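PDB 6EU6: ammonium transporter from Kuenenia stuttgartiensis, which probably serves as the ammonium-sensing membrane domain of a sensor histidine kinase, signalling ammonium across the membrane. Local coordinates for residues Y136-H141 / F368-G373. Sequence-based numbering, arbitrary orientation.
Sequences YPIFGH and FSWSFG
The indole of W370 meets I138 and F139 at a slant. I138 touches the benzo half: its CG2 lies 3.5 Å from W370 CZ2, while its CB stands 3.7 Å from the same CZ2. The two side chains cross at about a right angle, and CG2, being anti to the backbone N of I138, is the branch that comes closest. F139 meets the pyrrole half through its methylene, with CB 3.8 Å from W370 CD1. On the far side of helix 353-385, one face of the F368 ring is covered by F372 CB, 3.9 Å above its centre.

W370 extends from its helix with CG anti to the backbone N (chi1 177°), which carries the indole across to the other helix. Its NE1 is hydrogen-bonded to the I135 carbonyl oxygen, one turn before F139, satisfying the polar corner of the indole and restraining its rotation. W142 meets the same ring with the planes at about 55°. A leucine in its place has no N-H to offer, and would probably leave the I135 carbonyl oxygen without this partner and a gap beside I138 CG2 and F139 CB.

F139 also leans on I173 of helix 167-185, which S371 OG reaches by a hydrogen bond to the I173 carbonyl. The tryptophan thus joins helix 121-144, kinked at P137, to helix 353-385 within one subunit of the trimeric assembly, a largely apolar helix-helix contact pinned by the indole hydrogen bond to I135 inside the all-helical membrane bundle of the ammonium transporter fold.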
loop_
_atom_site.group_PDB
_atom_site.type_symbol
_atom_site.label_atom_id
_atom_site.label_comp_id
_atom_site.label_asym_id
_atom_site.label_seq_id
_atom_site.Cartn_x
_atom_site.Cartn_y
_atom_site.Cartn_z
ATOM N N TYR A 136 16.532 12.823 18.611
ATOM C CA TYR A 136 15.254 13.234 17.966
ATOM C C TYR A 136 14.250 13.880 18.926
ATOM O O TYR A 136 13.707 14.974 18.637
ATOM C CB TYR A 136 14.644 12.022 17.191
ATOM C CG TYR A 136 13.314 12.301 16.657
ATOM C CD1 TYR A 136 13.163 13.059 15.523
ATOM C CD2 TYR A 136 12.177 11.883 17.342
ATOM C CE1 TYR A 136 11.909 13.380 15.053
ATOM C CE2 TYR A 136 10.886 12.213 16.900
ATOM C CZ TYR A 136 10.754 12.948 15.720
ATOM O OH TYR A 136 9.489 13.247 15.210
ATOM N N PRO A 137 13.914 13.203 20.023
ATOM C CA PRO A 137 12.875 13.793 20.825
ATOM C C PRO A 137 13.285 15.118 21.591
ATOM O O PRO A 137 12.439 15.951 21.833
ATOM C CB PRO A 137 12.541 12.692 21.857
ATOM C CG PRO A 137 13.817 11.931 22.005
ATOM C CD PRO A 137 14.499 11.998 20.632
ATOM N N ILE A 138 14.554 15.297 21.912
ATOM C CA ILE A 138 14.964 16.555 22.575
ATOM C C ILE A 138 14.925 17.737 21.603
ATOM O O ILE A 138 14.291 18.744 21.889
ATOM C CB ILE A 138 16.347 16.407 23.248
ATOM C CG1 ILE A 138 16.206 15.471 24.436
ATOM C CG2 ILE A 138 16.866 17.781 23.695
ATOM C CD1 ILE A 138 17.512 14.914 24.988
ATOM N N PHE A 139 15.514 17.588 20.420
ATOM C CA PHE A 139 15.256 18.589 19.352
ATOM C C PHE A 139 13.787 18.773 19.050
ATOM O O PHE A 139 13.319 19.887 18.863
ATOM C CB PHE A 139 16.052 18.340 18.052
ATOM C CG PHE A 139 15.943 19.470 17.069
ATOM C CD1 PHE A 139 14.873 19.531 16.157
ATOM C CD2 PHE A 139 16.844 20.531 17.083
ATOM C CE1 PHE A 139 14.741 20.623 15.272
ATOM C CE2 PHE A 139 16.700 21.640 16.201
ATOM C CZ PHE A 139 15.658 21.660 15.288
ATOM N N GLY A 140 13.032 17.694 19.081
ATOM C CA GLY A 140 11.621 17.792 18.824
ATOM C C GLY A 140 10.919 18.647 19.866
ATOM O O GLY A 140 9.951 19.320 19.560
ATOM N N HIS A 141 11.365 18.519 21.107
ATOM C CA HIS A 141 10.809 19.361 22.190
ATOM C C HIS A 141 11.090 20.849 21.871
ATOM O O HIS A 141 10.194 21.698 21.936
ATOM C CB HIS A 141 11.403 18.999 23.524
ATOM C CG HIS A 141 10.734 19.687 24.661
ATOM N ND1 HIS A 141 9.521 19.269 25.161
ATOM C CD2 HIS A 141 11.082 20.796 25.373
ATOM C CE1 HIS A 141 9.164 20.059 26.162
ATOM N NE2 HIS A 141 10.096 20.987 26.313
ATOM N N PHE A 368 21.743 20.782 12.973
ATOM C CA PHE A 368 23.016 20.232 12.541
ATOM C C PHE A 368 23.915 20.039 13.705
ATOM O O PHE A 368 24.489 18.980 13.871
ATOM C CB PHE A 368 23.666 21.105 11.426
ATOM C CG PHE A 368 24.950 20.570 10.939
ATOM C CD1 PHE A 368 24.987 19.654 9.911
ATOM C CD2 PHE A 368 26.150 20.915 11.571
ATOM C CE1 PHE A 368 26.172 19.100 9.469
ATOM C CE2 PHE A 368 27.344 20.363 11.121
ATOM C CZ PHE A 368 27.365 19.464 10.070
ATOM N N SER A 369 24.112 21.072 14.507
ATOM C CA SER A 369 25.122 20.972 15.576
ATOM C C SER A 369 24.766 19.892 16.568
ATOM O O SER A 369 25.656 19.164 17.064
ATOM C CB SER A 369 25.266 22.315 16.334
ATOM O OG SER A 369 25.619 23.361 15.415
ATOM N N TRP A 370 23.481 19.841 16.935
ATOM C CA TRP A 370 23.008 18.839 17.863
ATOM C C TRP A 370 23.130 17.390 17.302
ATOM O O TRP A 370 23.708 16.527 17.945
ATOM C CB TRP A 370 21.564 19.182 18.196
ATOM C CG TRP A 370 20.797 18.206 19.141
ATOM C CD1 TRP A 370 19.706 17.384 18.793
ATOM C CD2 TRP A 370 20.972 18.048 20.537
ATOM N NE1 TRP A 370 19.247 16.712 19.916
ATOM C CE2 TRP A 370 20.024 17.075 20.987
ATOM C CE3 TRP A 370 21.893 18.558 21.460
ATOM C CZ2 TRP A 370 19.930 16.688 22.333
ATOM C CZ3 TRP A 370 21.784 18.164 22.811
ATOM C CH2 TRP A 370 20.817 17.232 23.224
ATOM N N SER A 371 22.549 17.131 16.114
ATOM C CA SER A 371 22.464 15.793 15.583
ATOM C C SER A 371 23.772 15.315 14.977
ATOM O O SER A 371 24.235 14.219 15.300
ATOM C CB SER A 371 21.230 15.644 14.604
ATOM O OG SER A 371 21.210 14.325 14.106
ATOM N N PHE A 372 24.446 16.126 14.164
ATOM C CA PHE A 372 25.776 15.717 13.712
ATOM C C PHE A 372 26.746 15.648 14.906
ATOM O O PHE A 372 27.502 14.717 15.027
ATOM C CB PHE A 372 26.271 16.685 12.677
ATOM C CG PHE A 372 27.548 16.279 12.073
ATOM C CD1 PHE A 372 27.591 15.243 11.131
ATOM C CD2 PHE A 372 28.738 16.933 12.437
ATOM C CE1 PHE A 372 28.791 14.804 10.622
ATOM C CE2 PHE A 372 29.942 16.506 11.911
ATOM C CZ PHE A 372 29.966 15.461 10.981
ATOM N N GLY A 373 26.778 16.653 15.771
ATOM C CA GLY A 373 27.743 16.619 16.869
ATOM C C GLY A 373 27.545 15.495 17.876
ATOM O O GLY A 373 28.482 14.777 18.231
#